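Local coordinates for HTH-type transcriptional regulator PrpR (Mycobacterium tuberculosis, PDB 6D2S), which regulates, as a DNA-binding transcription factor, genes for short-chain fatty acid catabolism through the glyoxylate and methylcitrate cycles in Mycobacterium tuberculosis, at residues A65-Y69 / Q90-Q94; L39-L43 / A133-P137. All coordinates share one frame. Numbering follows the deposited sequence.

Contact 1 (A65-Y69 / Q90-Q94); sequences AKRRY and QIATQ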
loop_
_atom_site.group_PDB
_atom_site.type_symbol
_atom_site.label_atom_id
_atom_site.label_comp_id
_atom_site.label_asym_id
_atom_site.label_seq_id
_atom_site.Cartn_x
_atom_site.Cartn_y
_atom_site.Cartn_z
ATOM N N ALA A 65 15.243 -1.265 12.345
ATOM C CA ALA A 65 13.804 -1.184 12.159
ATOM C C ALA A 65 13.420 0.206 11.649
ATOM O O ALA A 65 14.190 1.165 11.748
ATOM C CB ALA A 65 13.085 -1.490 13.471
ATOM N N LYS A 66 12.207 0.313 11.090
ATOM C CA LYS A 66 11.709 1.628 10.694
ATOM C C LYS A 66 11.040 2.368 11.846
ATOM O O LYS A 66 10.852 3.586 11.757
ATOM C CB LYS A 66 10.730 1.520 9.517
ATOM C CG LYS A 66 11.361 1.019 8.221
ATOM C CD LYS A 66 10.365 1.068 7.065
ATOM C CE LYS A 66 11.007 0.614 5.753
ATOM N NZ LYS A 66 10.117 0.899 4.580
ATOM N N ARG A 67 10.674 1.665 12.914
ATOM C CA ARG A 67 10.093 2.310 14.078
ATOM C C ARG A 67 10.291 1.416 15.291
ATOM O O ARG A 67 10.557 0.215 15.169
ATOM C CB ARG A 67 8.601 2.617 13.873
ATOM C CG ARG A 67 7.712 1.375 13.968
ATOM C CD ARG A 67 6.223 1.695 13.761
ATOM N NE ARG A 67 5.446 0.472 13.924
ATOM C CZ ARG A 67 5.194 -0.396 12.946
ATOM N NH1 ARG A 67 5.639 -0.176 11.710
ATOM N NH2 ARG A 67 4.492 -1.490 13.206
ATOM N N ARG A 68 10.178 2.029 16.467
ATOM C CA ARG A 68 10.171 1.305 17.735
ATOM C C ARG A 68 9.260 2.068 18.680
ATOM O O ARG A 68 9.509 3.244 18.963
ATOM C CB ARG A 68 11.581 1.174 18.330
ATOM C CG ARG A 68 11.661 0.298 19.587
ATOM C CD ARG A 68 11.349 -1.155 19.263
ATOM N NE ARG A 68 11.219 -1.997 20.451
ATOM C CZ ARG A 68 12.155 -2.839 20.877
ATOM N NH1 ARG A 68 13.301 -2.956 20.217
ATOM N NH2 ARG A 68 11.946 -3.568 21.959
ATOM N N TYR A 69 8.204 1.413 19.154
ATOM C CA TYR A 69 7.293 2.029 20.096
ATOM C C TYR A 69 7.747 1.707 21.516
ATOM O O TYR A 69 8.081 0.559 21.821
ATOM C CB TYR A 69 5.862 1.549 19.850
ATOM C CG TYR A 69 4.862 2.239 20.739
ATOM C CD1 TYR A 69 4.800 3.626 20.784
ATOM C CD2 TYR A 69 3.978 1.511 21.528
ATOM C CE1 TYR A 69 3.900 4.272 21.592
ATOM C CE2 TYR A 69 3.066 2.154 22.339
ATOM C CZ TYR A 69 3.031 3.532 22.364
ATOM O OH TYR A 69 2.139 4.186 23.174
ATOM N N GLN A 90 4.860 5.111 8.977
ATOM C CA GLN A 90 5.162 4.464 10.251
ATOM C C GLN A 90 4.283 5.000 11.373
ATOM O O GLN A 90 3.807 4.232 12.214
ATOM C CB GLN A 90 6.635 4.667 10.606
ATOM C CG GLN A 90 7.579 3.964 9.665
ATOM C CD GLN A 90 7.279 2.479 9.561
ATOM O OE1 GLN A 90 7.190 1.784 10.574
ATOM N NE2 GLN A 90 7.142 1.983 8.334
ATOM N N ILE A 91 4.105 6.323 11.432
ATOM C CA ILE A 91 3.317 6.917 12.505
ATOM C C ILE A 91 1.867 6.485 12.395
ATOM O O ILE A 91 1.220 6.158 13.399
ATOM C CB ILE A 91 3.446 8.453 12.482
ATOM C CG1 ILE A 91 4.912 8.859 12.636
ATOM C CG2 ILE A 91 2.583 9.071 13.589
ATOM C CD1 ILE A 91 5.204 10.323 12.155
ATOM N N ALA A 92 1.329 6.472 11.172
ATOM C CA ALA A 92 -0.059 6.072 10.998
ATOM C C ALA A 92 -0.249 4.586 11.275
ATOM O O ALA A 92 -1.315 4.179 11.755
ATOM C CB ALA A 92 -0.531 6.430 9.575
ATOM N N THR A 93 0.772 3.770 11.004
ATOM C CA THR A 93 0.703 2.361 11.377
ATOM C C THR A 93 0.581 2.213 12.887
ATOM O O THR A 93 -0.284 1.481 13.380
ATOM C CB THR A 93 1.921 1.600 10.848
ATOM O OG1 THR A 93 1.900 1.604 9.417
ATOM C CG2 THR A 93 1.887 0.131 11.323
ATOM N N GLN A 94 1.406 2.954 13.644
ATOM C CA GLN A 94 1.303 2.907 15.102
ATOM C C GLN A 94 -0.022 3.485 15.588
ATOM O O GLN A 94 -0.590 2.998 16.575
ATOM C CB GLN A 94 2.479 3.657 15.744
ATOM C CG GLN A 94 2.602 3.409 17.245
ATOM C CD GLN A 94 2.935 1.962 17.539
ATOM O OE1 GLN A 94 2.370 1.342 18.452
ATOM N NE2 GLN A 94 3.859 1.410 16.761
#

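Contact 2 (L39-L43 / A133-P137); sequences LDIQL and AFLLP. With EDO (1,2-ethanediol), chain H.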
loop_
_atom_site.group_PDB
_atom_site.type_symbol
_atom_site.label_atom_id
_atom_site.label_comp_id
_atom_site.label_asym_id
_atom_site.label_seq_id
_atom_site.Cartn_x
_atom_site.Cartn_y
_atom_site.Cartn_z
ATOM N N LEU A 39 2.646 15.235 5.935
ATOM C CA LEU A 39 1.788 14.521 6.870
ATOM C C LEU A 39 2.558 13.965 8.054
ATOM O O LEU A 39 1.941 13.671 9.083
ATOM C CB LEU A 39 1.061 13.364 6.178
ATOM C CG LEU A 39 -0.372 13.522 5.671
ATOM C CD1 LEU A 39 -0.922 12.127 5.336
ATOM C CD2 LEU A 39 -1.290 14.239 6.645
ATOM N N ASP A 40 3.880 13.801 7.932
ATOM C CA ASP A 40 4.644 13.285 9.062
ATOM C C ASP A 40 4.563 14.229 10.258
ATOM O O ASP A 40 4.354 13.782 11.394
ATOM C CB ASP A 40 6.099 13.012 8.656
ATOM C CG ASP A 40 6.791 14.210 8.008
ATOM O OD1 ASP A 40 6.126 15.042 7.347
ATOM O OD2 ASP A 40 8.031 14.291 8.140
ATOM N N ILE A 41 4.682 15.542 10.018
ATOM C CA ILE A 41 4.572 16.509 11.106
ATOM C C ILE A 41 3.143 16.567 11.631
ATOM O O ILE A 41 2.912 16.685 12.840
ATOM C CB ILE A 41 5.043 17.899 10.629
ATOM C CG1 ILE A 41 6.352 17.781 9.843
ATOM C CG2 ILE A 41 5.193 18.843 11.812
ATOM C CD1 ILE A 41 7.489 17.153 10.634
ATOM N N GLN A 42 2.162 16.540 10.725
ATOM C CA GLN A 42 0.765 16.622 11.136
ATOM C C GLN A 42 0.354 15.406 11.955
ATOM O O GLN A 42 -0.379 15.532 12.947
ATOM C CB GLN A 42 -0.125 16.755 9.902
ATOM C CG GLN A 42 0.160 18.018 9.081
ATOM C CD GLN A 42 -0.663 18.046 7.807
ATOM O OE1 GLN A 42 -1.887 18.118 7.861
ATOM N NE2 GLN A 42 0.002 17.944 6.658
ATOM N N LEU A 43 0.793 14.216 11.537
ATOM C CA LEU A 43 0.503 13.009 12.304
ATOM C C LEU A 43 1.166 13.048 13.673
ATOM O O LEU A 43 0.595 12.566 14.656
ATOM C CB LEU A 43 0.955 11.771 11.526
ATOM C CG LEU A 43 -0.136 11.205 10.609
ATOM C CD1 LEU A 43 0.469 10.319 9.526
ATOM C CD2 LEU A 43 -1.142 10.410 11.444
ATOM N N ALA A 133 -4.418 4.029 3.942
ATOM C CA ALA A 133 -5.682 4.721 3.739
ATOM C C ALA A 133 -5.702 6.077 4.428
ATOM O O ALA A 133 -6.530 6.920 4.078
ATOM C CB ALA A 133 -6.853 3.869 4.234
ATOM N N PHE A 134 -4.796 6.308 5.380
ATOM C CA PHE A 134 -4.681 7.625 6.001
ATOM C C PHE A 134 -3.830 8.570 5.146
ATOM O O PHE A 134 -4.210 9.726 4.905
ATOM C CB PHE A 134 -4.079 7.469 7.406
ATOM C CG PHE A 134 -4.219 8.703 8.256
ATOM C CD1 PHE A 134 -3.393 9.797 8.047
ATOM C CD2 PHE A 134 -5.191 8.780 9.234
ATOM C CE1 PHE A 134 -3.531 10.951 8.807
ATOM C CE2 PHE A 134 -5.334 9.939 9.989
ATOM C CZ PHE A 134 -4.498 11.015 9.772
ATOM N N LEU A 135 -2.662 8.092 4.696
ATOM C CA LEU A 135 -1.810 8.885 3.809
ATOM C C LEU A 135 -2.491 9.186 2.484
ATOM O O LEU A 135 -2.230 10.229 1.869
ATOM C CB LEU A 135 -0.501 8.145 3.534
ATOM C CG LEU A 135 0.612 8.384 4.557
ATOM C CD1 LEU A 135 0.137 8.017 5.960
ATOM C CD2 LEU A 135 1.835 7.592 4.156
ATOM N N LEU A 136 -3.327 8.268 2.007
ATOM C CA LEU A 136 -3.979 8.386 0.708
ATOM C C LEU A 136 -5.478 8.258 0.941
ATOM O O LEU A 136 -6.086 7.215 0.658
ATOM C CB LEU A 136 -3.458 7.323 -0.260
ATOM C CG LEU A 136 -1.929 7.320 -0.366
ATOM C CD1 LEU A 136 -1.437 6.038 -1.082
ATOM C CD2 LEU A 136 -1.455 8.593 -1.089
ATOM N N PRO A 137 -6.099 9.300 1.486
ATOM C CA PRO A 137 -7.522 9.213 1.834
ATOM C C PRO A 137 -8.362 8.933 0.596
ATOM O O PRO A 137 -8.134 9.499 -0.478
ATOM C CB PRO A 137 -7.828 10.590 2.448
ATOM C CG PRO A 137 -6.738 11.488 1.956
ATOM C CD PRO A 137 -5.516 10.605 1.851
HETATM C C1 EDO H . 4.124 13.215 3.284
HETATM O O1 EDO H . 2.930 13.914 3.504
HETATM C C2 EDO H . 4.946 13.840 2.155
HETATM O O2 EDO H . 5.353 15.143 2.478
#

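Contact 1 (A65-Y69 / Q90-Q94)
In this IrrE N-terminal-like domain, of the metallopeptidase-like clan, an edge strand of a three-stranded sheet faces helix 84-99, probably the counterpart of the helix that carries the HExxH zinc motif in the clan's peptidases. The axes of Arg67-Tyr69 and Gln90-Gln94 approach to 9.8 Å and cross at -32°, so mainly side chains bridge the gap. Gln90 and Arg67 each lose about 95 Å², Gln94 77 Å². The extended Arg67 lays its guanidinium against the helix: Gln90 and Gln94, one turn apart, lie at the edge of the plane, while Thr93 CG2 sits over one face, 3.6 Å from Arg67 NH2. Farther along the strand, one end of the Gln94 amide lies over a face of the Tyr69 ring. Gln90 has further partners: its NE2 hydrogen-bonds to Gln86 OE1, and Lys66 CB packs on its amide, 3.6 Å from Gln90 CD. The clearest polar link is the hydrogen bond from Arg67 NH1 to Gln90 OE1, 2.7 Å long with an N-H...O angle of 158°.

Contact 2 (L39-L43 / A133-P137)
In what is probably the metallopeptidase-like fold, the last turn of helix 116-135 comes up against the side of the first turn of helix 39-51. No hydrogen bond crosses between the segments, and the contact, which buries 191 Å², rests on the fit of apolar side chains. Leu39 and Leu43, one helical turn apart as the backbone bond Leu43 N to Leu39 O (2.8 Å) confirms, are the bumps on one side; Phe134 and Leu135 form the hollow on the other. The CD1 methyl of Leu39 presses into the crease between these two residues, 3.7 Å from Leu135 CA and 4.1 Å from Phe134 O, with Leu135 CG at 4.1 Å from it and the edge of the Phe134 ring beside it. Both methyls of Leu43 lie against the Phe134 ring (CD2 3.6 Å and CD1 4.1 Å from Phe134 CE1), and Leu43 CD1 also reaches Leu135 CD1 at 4.3 Å. Around this fit, Met34 and Met28 touch Phe134, and Phe29 touches Leu39. Helical geometry stops at Leu136, and Pro137 takes the N-cap position of helix 138-147, so the hollow lies just before the break between helices 116-135 and 138-147. At the opposing helix start, a 1,2-ethanediol, probably from the crystallisation liquor, accepts a hydrogen bond at O1 from Leu39 N, 2.8 Å at 169°.

Overall arrangement
Both segments of contact 1 fall in sequence between the two of contact 2, and the centres of the contacts are 13 Å apart. Helix 84-99 joins them: while Gln90, Thr93 and Gln94 face the strand, Ile91 and Ala92 reach contact 2, with Ile91 CD1 3.6 Å from Asp40 O and Ala92 CB 4.0 Å from both Leu43 CD1 and Leu135 CD1. Contact 1 is partly buried, contact 2 an interior one. Neither contains a metal ligand; the side chain of Lys66 is about 7 Å from a bound calcium ion, and that of Leu135 is about 13 Å from a calcium ion. A weak hydrogen bond from Lys66 NZ reaches Tyr254 O in the C-terminal, GAF-clan region.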